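Local coordinates for MymaA.19257.a.B3 (Mycobacterium marinum, PDB 6Q10), which is of unknown function but forms the soluble part of a conserved secreted, membrane-linked mycobacterial protein with a LytR_C domain, probably working at the cell envelope, at residues G41-A44 with A45-G49; L112-G115 with T116-T120; Q85-A88 with A89-L93; T17-T20 with D21-P24. All coordinates share one frame; numbering follows the deposited sequence.

How the contacts relate
The four contacts form a chain of neighbours running across the fold. Contacts 1 and 2, with centres about 10 Å apart, meet directly: Val47 CG2 lies 3.6 Å from Phe118 CE1, and Gln43 reaches the turn through a probable hydrogen bond to Phe118 O. Contact 2 joins contact 3 through one apolar touch, Leu112 CD1 to Val91 CG1 at 4.0 Å. Contacts 3 and 4 are the closest pair, centres about 8 Å apart, packed through Trp92 and Met19. Contacts 1 and 4 lie on opposite sides of the chain's centre, about 26 Å between centres. With the function unknown, no site can be named; a 1,2-ethanediol, probably from the crystallisation liquor, lies about 5 Å from the side chain of Trp92.

Contact 1 (G41-A44 with A45-G49); sequences GGQA and ADVAG
Asp46 folds back to the oxygen end of the Gly42 carbonyl, one turn earlier. Its CB sits 3.6 Å from Gly42 O. CG, turned beside its own backbone N and anti to the carbonyl carbon (chi1 -67°), approaches the same oxygen to 3.2 Å. At the tip, OD2 lies 3.3 Å from Gly42 O, two acceptors with no bond between them, and OD1 farther off. The carboxylate turns to water instead: a single water donates 2.7 Å to Asp46 OD2 and 2.8 Å to Gly41 O, tying it to the loop before the helix. Gly42 O is taken by the backbone, since Asp46 N donates to it over 3.0 Å. Gly42 is the N-cap residue, and its backbone takes a positive phi (73°), a conformation glycine adopts readily. A carboxylate here would be expected to suit the helix dipole. On the buried side, Val47 lays CG2 against Gln43 O at 3.4 Å, while Val47 N bonds to that oxygen. Gln43 runs out extended, OE1 hydrogen-bonded to Ser38 OG and NE2 probably to Phe118 O. Ala48 CB rests 3.3 Å from Ala44 O, and these two small residues turn to strands 32-36 and 60-63, consistent with a close approach of helix and sheet. This is the start of the helix in a beta-alpha-beta unit, strand 32-36, helix 43-54, strand 60-63.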
loop_
_atom_site.group_PDB
_atom_site.type_symbol
_atom_site.label_atom_id
_atom_site.label_comp_id
_atom_site.label_asym_id
_atom_site.label_seq_id
_atom_site.Cartn_x
_atom_site.Cartn_y
_atom_site.Cartn_z
ATOM N N GLY A 41 3.174 14.396 12.953
ATOM C CA GLY A 41 4.558 14.612 12.571
ATOM C C GLY A 41 5.348 13.315 12.575
ATOM O O GLY A 41 5.191 12.466 13.458
ATOM N N GLY A 42 6.188 13.157 11.558
ATOM C CA GLY A 42 7.041 11.994 11.434
ATOM C C GLY A 42 6.337 10.712 11.048
ATOM O O GLY A 42 7.004 9.677 10.910
ATOM N N GLN A 43 5.020 10.730 10.825
ATOM C CA GLN A 43 4.340 9.462 10.580
ATOM C C GLN A 43 4.759 8.823 9.264
ATOM O O GLN A 43 4.860 7.591 9.180
ATOM C CB GLN A 43 2.832 9.624 10.602
ATOM C CG GLN A 43 2.167 8.265 10.673
ATOM C CD GLN A 43 0.682 8.365 10.845
ATOM O OE1 GLN A 43 0.059 9.314 10.370
ATOM N NE2 GLN A 43 0.100 7.383 11.519
ATOM N N ALA A 44 4.967 9.611 8.210
ATOM C CA ALA A 44 5.392 8.990 6.958
ATOM C C ALA A 44 6.757 8.337 7.107
ATOM O O ALA A 44 6.976 7.247 6.571
ATOM C CB ALA A 44 5.398 9.990 5.798
ATOM N N ALA A 45 7.679 8.974 7.825
ATOM C CA ALA A 45 8.988 8.369 8.039
ATOM C C ALA A 45 8.868 7.083 8.849
ATOM O O ALA A 45 9.576 6.105 8.573
ATOM C CB ALA A 45 9.924 9.363 8.736
ATOM N N ASP A 46 8.003 7.081 9.872
ATOM C CA ASP A 46 7.805 5.883 10.686
ATOM C C ASP A 46 7.285 4.741 9.833
ATOM O O ASP A 46 7.777 3.606 9.930
ATOM C CB ASP A 46 6.828 6.157 11.830
ATOM C CG ASP A 46 7.370 7.127 12.839
ATOM O OD1 ASP A 46 8.611 7.240 12.938
ATOM O OD2 ASP A 46 6.549 7.763 13.535
ATOM N N VAL A 47 6.290 5.018 8.984
ATOM C CA VAL A 47 5.689 3.950 8.187
ATOM C C VAL A 47 6.658 3.483 7.105
ATOM O O VAL A 47 6.766 2.279 6.832
ATOM C CB VAL A 47 4.334 4.404 7.604
ATOM C CG1 VAL A 47 3.806 3.406 6.551
ATOM C CG2 VAL A 47 3.332 4.571 8.728
ATOM N N ALA A 48 7.382 4.419 6.478
ATOM C CA ALA A 48 8.409 4.023 5.509
ATOM C C ALA A 48 9.436 3.087 6.146
ATOM O O ALA A 48 9.860 2.089 5.530
ATOM C CB ALA A 48 9.096 5.271 4.933
ATOM N N GLY A 49 9.842 3.380 7.383
ATOM C CA GLY A 49 10.757 2.484 8.086
ATOM C C GLY A 49 10.129 1.135 8.375
ATOM O O GLY A 49 10.783 0.095 8.246
HETATM O O HOH W 1 6.772 10.315 14.413
#

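Contact 2 (L112-G115 with T116-T120); sequences LVLG and TDFTT
Leu114 CD2 stands over the middle of the Phe118 ring, 3.8 Å from its centroid and only 6° off the ring normal, a CH-pi contact of one methyl with a face. The ring reaches that place because Phe118 CG swings away from its backbone N (chi1 -166°), toward the end of strand 110-114. The pair is joined by a type I beta turn from Gly115 to Phe118. Phe118 N donates to Gly115 O over 3.1 Å, coming from above the carbonyl plane, and Phe118 CB packs on that oxygen at 3.5 Å. A water lies 2.9 Å from Gly115 O and near Phe118 O, with more acceptors around it than protons. At the corner, Thr116 OG1 gives its proton to Asp117 OD1 over 2.9 Å, from above the carboxylate plane, with weak alternatives at Asp73 OD1 and Leu72 O. Farther out, Arg40 NH2 bonds to Thr116 O, and Val47 of helix 43-54 packs against both Leu114 and Phe118. Leu114 bonds through its backbone to Leu35 of strand 32-36 and to Ala37 just after it. The chemistry is thus divided: dispersion and CH-pi attraction hold the buried ring, whereas hydrogen bonds shape the turn that brings it there.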
loop_
_atom_site.group_PDB
_atom_site.type_symbol
_atom_site.label_atom_id
_atom_site.label_comp_id
_atom_site.label_asym_id
_atom_site.label_seq_id
_atom_site.Cartn_x
_atom_site.Cartn_y
_atom_site.Cartn_z
ATOM N N LEU A 112 1.750 5.525 -0.929
ATOM C CA LEU A 112 0.918 5.183 0.220
ATOM C C LEU A 112 0.689 6.482 0.978
ATOM O O LEU A 112 1.638 7.074 1.502
ATOM C CB LEU A 112 1.597 4.143 1.108
ATOM C CG LEU A 112 0.887 3.921 2.437
ATOM C CD1 LEU A 112 -0.559 3.412 2.247
ATOM C CD2 LEU A 112 1.737 2.922 3.247
ATOM N N VAL A 113 -0.554 6.976 0.953
ATOM C CA VAL A 113 -0.907 8.269 1.518
ATOM C C VAL A 113 -1.591 8.031 2.853
ATOM O O VAL A 113 -2.638 7.375 2.904
ATOM C CB VAL A 113 -1.823 9.053 0.571
ATOM C CG1 VAL A 113 -2.005 10.494 1.105
ATOM C CG2 VAL A 113 -1.203 9.064 -0.830
ATOM N N LEU A 114 -0.994 8.525 3.927
ATOM C CA LEU A 114 -1.512 8.295 5.275
ATOM C C LEU A 114 -2.543 9.358 5.589
ATOM O O LEU A 114 -2.229 10.549 5.591
ATOM C CB LEU A 114 -0.394 8.358 6.307
ATOM C CG LEU A 114 0.751 7.422 5.899
ATOM C CD1 LEU A 114 1.791 7.528 7.020
ATOM C CD2 LEU A 114 0.305 5.988 5.676
ATOM N N GLY A 115 -3.769 8.924 5.891
ATOM C CA GLY A 115 -4.784 9.838 6.347
ATOM C C GLY A 115 -4.777 10.004 7.864
ATOM O O GLY A 115 -4.004 9.384 8.597
ATOM N N THR A 116 -5.667 10.884 8.327
ATOM C CA THR A 116 -5.699 11.236 9.749
ATOM C C THR A 116 -5.941 10.023 10.623
ATOM O O THR A 116 -5.532 10.006 11.791
ATOM C CB THR A 116 -6.785 12.273 10.028
ATOM O OG1 THR A 116 -8.061 11.744 9.629
ATOM C CG2 THR A 116 -6.505 13.553 9.281
ATOM N N ASP A 117 -6.603 9.005 10.080
ATOM C CA ASP A 117 -7.019 7.845 10.852
ATOM C C ASP A 117 -6.011 6.706 10.837
ATOM O O ASP A 117 -6.190 5.733 11.580
ATOM C CB ASP A 117 -8.335 7.319 10.314
ATOM C CG ASP A 117 -9.427 8.371 10.310
ATOM O OD1 ASP A 117 -9.256 9.462 10.918
ATOM O OD2 ASP A 117 -10.480 8.107 9.701
ATOM N N PHE A 118 -4.998 6.774 9.983
ATOM C CA PHE A 118 -3.987 5.730 9.956
ATOM C C PHE A 118 -3.301 5.620 11.310
ATOM O O PHE A 118 -2.954 6.632 11.929
ATOM C CB PHE A 118 -2.945 6.024 8.876
ATOM C CG PHE A 118 -2.070 4.855 8.572
ATOM C CD1 PHE A 118 -0.901 4.648 9.287
ATOM C CD2 PHE A 118 -2.434 3.951 7.589
ATOM C CE1 PHE A 118 -0.102 3.548 9.012
ATOM C CE2 PHE A 118 -1.631 2.851 7.311
ATOM C CZ PHE A 118 -0.462 2.667 8.039
ATOM N N THR A 119 -3.082 4.379 11.766
ATOM C CA THR A 119 -2.291 4.157 12.975
ATOM C C THR A 119 -1.038 3.360 12.639
ATOM O O THR A 119 0.050 3.940 12.580
ATOM C CB THR A 119 -3.115 3.477 14.072
ATOM O OG1 THR A 119 -3.749 2.304 13.545
ATOM C CG2 THR A 119 -4.162 4.432 14.653
ATOM N N THR A 120 -1.161 2.060 12.361
ATOM C CA THR A 120 -0.028 1.202 12.073
ATOM C C THR A 120 -0.339 0.325 10.860
ATOM O O THR A 120 -1.495 0.169 10.456
ATOM C CB THR A 120 0.309 0.298 13.273
ATOM O OG1 THR A 120 -0.793 -0.579 13.515
ATOM C CG2 THR A 120 0.561 1.119 14.525
HETATM O O HOH W 2 -2.858 9.045 11.256
#

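Contact 3 (Q85-A88 with A89-L93); sequences QATA and AAVWL
Thr87 and Val91 sit one turn apart on helix 85-94, the crossing helix of a beta-alpha-beta unit between strands 76-80 and 99-102. Their CG2 methyls lie side by side at 4.4 Å, on the flank that meets strand 110-114. Val91 CG2 also packs on Thr87 O at 3.4 Å, the oxygen that accepts a nearly straight bond from Val91 N (N-H...O 169°). Ala88 and Trp92 form the next step round the helix: Trp92 CB lies 3.3 Å from Ala88 O, while Trp92 N donates to this oxygen over 2.8 Å. From there the indole, with Trp92 CG anti to the backbone N (chi1 -164°), reaches out to stack with His151, though it still touches Ile78, which Ala88 CB also meets along with Phe80. Ala89 faces helix 16-20 and the loop after it, its CB touching two carbonyl oxygens, 3.6 Å from Gln85 O and 3.5 Å from Ala86 O. Ala89, with only a methyl here, is touched by Met19 and Val22. Leu93 N makes two weak hydrogen bonds, 3.4 Å to Ala89 O and 3.2 Å to Ala90 O.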
loop_
_atom_site.group_PDB
_atom_site.type_symbol
_atom_site.label_atom_id
_atom_site.label_comp_id
_atom_site.label_asym_id
_atom_site.label_seq_id
_atom_site.Cartn_x
_atom_site.Cartn_y
_atom_site.Cartn_z
ATOM N N GLN A 85 0.619 -1.628 -10.495
ATOM C CA GLN A 85 -0.509 -2.237 -9.795
ATOM C C GLN A 85 -0.070 -3.388 -8.893
ATOM O O GLN A 85 -0.665 -3.585 -7.827
ATOM C CB GLN A 85 -1.596 -2.682 -10.781
ATOM C CG GLN A 85 -1.268 -3.843 -11.681
ATOM C CD GLN A 85 -2.465 -4.239 -12.538
ATOM O OE1 GLN A 85 -3.426 -3.472 -12.672
ATOM N NE2 GLN A 85 -2.419 -5.441 -13.104
ATOM N N ALA A 86 0.957 -4.162 -9.275
ATOM C CA ALA A 86 1.384 -5.242 -8.382
ATOM C C ALA A 86 2.037 -4.701 -7.122
ATOM O O ALA A 86 1.865 -5.276 -6.040
ATOM C CB ALA A 86 2.339 -6.199 -9.100
ATOM N N THR A 87 2.786 -3.597 -7.225
ATOM C CA THR A 87 3.286 -2.969 -6.022
ATOM C C THR A 87 2.149 -2.475 -5.151
ATOM O O THR A 87 2.163 -2.659 -3.927
ATOM C CB THR A 87 4.218 -1.827 -6.394
ATOM O OG1 THR A 87 5.382 -2.396 -7.014
ATOM C CG2 THR A 87 4.631 -1.067 -5.152
ATOM N N ALA A 88 1.149 -1.853 -5.765
ATOM C CA ALA A 88 0.020 -1.381 -4.975
ATOM C C ALA A 88 -0.674 -2.542 -4.270
ATOM O O ALA A 88 -1.113 -2.405 -3.124
ATOM C CB ALA A 88 -0.965 -0.635 -5.873
ATOM N N ALA A 89 -0.748 -3.705 -4.930
ATOM C CA ALA A 89 -1.374 -4.869 -4.301
ATOM C C ALA A 89 -0.581 -5.307 -3.082
ATOM O O ALA A 89 -1.161 -5.768 -2.089
ATOM C CB ALA A 89 -1.476 -6.013 -5.305
ATOM N N ALA A 90 0.759 -5.229 -3.168
ATOM C CA ALA A 90 1.601 -5.571 -2.028
ATOM C C ALA A 90 1.397 -4.589 -0.878
ATOM O O ALA A 90 1.259 -5.006 0.279
ATOM C CB ALA A 90 3.085 -5.603 -2.459
ATOM N N VAL A 91 1.389 -3.283 -1.180
ATOM C CA VAL A 91 1.126 -2.288 -0.141
ATOM C C VAL A 91 -0.254 -2.509 0.474
ATOM O O VAL A 91 -0.441 -2.358 1.688
ATOM C CB VAL A 91 1.263 -0.868 -0.716
ATOM C CG1 VAL A 91 0.964 0.168 0.366
ATOM C CG2 VAL A 91 2.691 -0.671 -1.257
ATOM N N TRP A 92 -1.240 -2.872 -0.349
ATOM C CA TRP A 92 -2.603 -3.014 0.158
ATOM C C TRP A 92 -2.741 -4.137 1.178
ATOM O O TRP A 92 -3.662 -4.118 1.995
ATOM C CB TRP A 92 -3.534 -3.229 -1.055
ATOM C CG TRP A 92 -4.996 -3.030 -0.840
ATOM C CD1 TRP A 92 -5.609 -2.080 -0.081
ATOM C CD2 TRP A 92 -6.033 -3.810 -1.440
ATOM N NE1 TRP A 92 -6.984 -2.220 -0.189
ATOM C CE2 TRP A 92 -7.260 -3.292 -1.002
ATOM C CE3 TRP A 92 -6.028 -4.923 -2.284
ATOM C CZ2 TRP A 92 -8.486 -3.846 -1.403
ATOM C CZ3 TRP A 92 -7.248 -5.460 -2.687
ATOM C CH2 TRP A 92 -8.443 -4.913 -2.247
ATOM N N LEU A 93 -1.845 -5.130 1.135
ATOM C CA LEU A 93 -1.835 -6.169 2.157
ATOM C C LEU A 93 -1.639 -5.591 3.549
ATOM O O LEU A 93 -2.249 -6.057 4.515
ATOM C CB LEU A 93 -0.707 -7.161 1.865
ATOM C CG LEU A 93 -0.924 -7.983 0.610
ATOM C CD1 LEU A 93 0.393 -8.708 0.299
ATOM C CD2 LEU A 93 -2.065 -9.003 0.789
#

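Contact 4 (T17-T20 with D21-P24); sequences TEMT and DVTP
The flat carbonyl groups of Glu18 and Met19 are each met by an N-H three residues ahead, and in both cases from above the plane. Asp21 N lies 55° out of the Glu18 carbonyl plane and donates to Glu18 O over 3.2 Å. Val22 N stands 63° out of the Met19 plane, with a shorter bond of 3.0 Å to Met19 O. Neither donor sits on a lone pair. The carboxylate of Asp21 makes looser contacts: OD1 lies 3.8 Å from Thr20 C, while OD2 comes no nearer than 4.0 Å to Thr17 O, so the group sits alongside the backbone without a hydrogen bond across the contact. This stretch carries the chain from the short helix 16-20 into the loop that leads to strand 32-36, and both are i to i+3 bonds, of the 3-10 kind, not the i to i+4 of an alpha helix. Met19 O is gripped twice, since a water donates to it at 2.8 Å; the same water donates 2.8 Å to Val22 O and so bridges the bend. On the apolar side, Met19 is bent at its second and third torsions (chi2 65°), which curls SD round to Val22 CG2 at 3.9 Å and Val22 CB at 4.0 Å. The two side chains lie at a slant to each other, and both rest on helix 85-94, where they share Ala89. Thr20 OG1 bonds back to Arg16 O, and the Thr20 side chain touches Ala148 and His151 of helix 144-153.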
loop_
_atom_site.group_PDB
_atom_site.type_symbol
_atom_site.label_atom_id
_atom_site.label_comp_id
_atom_site.label_asym_id
_atom_site.label_seq_id
_atom_site.Cartn_x
_atom_site.Cartn_y
_atom_site.Cartn_z
ATOM N N THR A 17 -12.722 -5.663 -5.610
ATOM C CA THR A 17 -12.860 -6.864 -6.422
ATOM C C THR A 17 -11.751 -6.954 -7.454
ATOM O O THR A 17 -11.098 -7.995 -7.595
ATOM C CB THR A 17 -14.227 -6.864 -7.089
ATOM O OG1 THR A 17 -15.234 -6.887 -6.078
ATOM C CG2 THR A 17 -14.369 -8.046 -8.026
ATOM N N GLU A 18 -11.494 -5.852 -8.157
ATOM C CA GLU A 18 -10.456 -5.864 -9.172
ATOM C C GLU A 18 -9.084 -6.060 -8.550
ATOM O O GLU A 18 -8.292 -6.878 -9.032
ATOM C CB GLU A 18 -10.495 -4.574 -9.985
ATOM C CG GLU A 18 -9.348 -4.514 -11.006
ATOM C CD GLU A 18 -9.470 -3.362 -11.979
ATOM O OE1 GLU A 18 -10.433 -2.576 -11.853
ATOM O OE2 GLU A 18 -8.596 -3.236 -12.872
ATOM N N MET A 19 -8.794 -5.358 -7.447
ATOM C CA MET A 19 -7.435 -5.453 -6.923
ATOM C C MET A 19 -7.151 -6.800 -6.268
ATOM O O MET A 19 -5.988 -7.212 -6.194
ATOM C CB MET A 19 -7.161 -4.322 -5.936
ATOM C CG MET A 19 -5.681 -4.286 -5.435
ATOM S SD MET A 19 -4.396 -3.913 -6.672
ATOM C CE MET A 19 -5.413 -2.623 -7.314
ATOM N N THR A 20 -8.173 -7.484 -5.747
ATOM C CA THR A 20 -7.932 -8.786 -5.135
ATOM C C THR A 20 -7.357 -9.785 -6.127
ATOM O O THR A 20 -6.624 -10.696 -5.725
ATOM C CB THR A 20 -9.231 -9.311 -4.536
ATOM O OG1 THR A 20 -9.619 -8.435 -3.485
ATOM C CG2 THR A 20 -9.049 -10.715 -3.980
ATOM N N ASP A 21 -7.607 -9.595 -7.415
ATOM C CA ASP A 21 -7.095 -10.514 -8.425
ATOM C C ASP A 21 -5.678 -10.190 -8.882
ATOM O O ASP A 21 -5.133 -10.945 -9.694
ATOM C CB ASP A 21 -8.030 -10.531 -9.635
ATOM C CG ASP A 21 -9.317 -11.292 -9.360
ATOM O OD1 ASP A 21 -9.325 -12.138 -8.437
ATOM O OD2 ASP A 21 -10.318 -11.042 -10.063
ATOM N N VAL A 22 -5.066 -9.117 -8.387
ATOM C CA VAL A 22 -3.709 -8.753 -8.786
ATOM C C VAL A 22 -2.702 -9.508 -7.922
ATOM O O VAL A 22 -2.794 -9.505 -6.691
ATOM C CB VAL A 22 -3.510 -7.236 -8.677
ATOM C CG1 VAL A 22 -2.021 -6.864 -8.962
ATOM C CG2 VAL A 22 -4.478 -6.513 -9.610
ATOM N N THR A 23 -1.750 -10.173 -8.556
ATOM C CA THR A 23 -0.686 -10.824 -7.800
ATOM C C THR A 23 0.254 -9.768 -7.236
ATOM O O THR A 23 0.796 -8.957 -8.010
ATOM C CB THR A 23 0.097 -11.781 -8.681
ATOM O OG1 THR A 23 -0.800 -12.778 -9.187
ATOM C CG2 THR A 23 1.176 -12.449 -7.876
ATOM N N PRO A 24 0.460 -9.712 -5.916
ATOM C CA PRO A 24 1.337 -8.675 -5.356
ATOM C C PRO A 24 2.771 -8.878 -5.814
ATOM O O PRO A 24 3.238 -10.005 -6.037
ATOM C CB PRO A 24 1.207 -8.842 -3.841
ATOM C CG PRO A 24 0.060 -9.792 -3.617
ATOM C CD PRO A 24 -0.224 -10.518 -4.889
HETATM O O HOH W 3 -4.068 -8.393 -4.493
HETATM O O HOH W 4 -4.037 -12.544 -6.014
#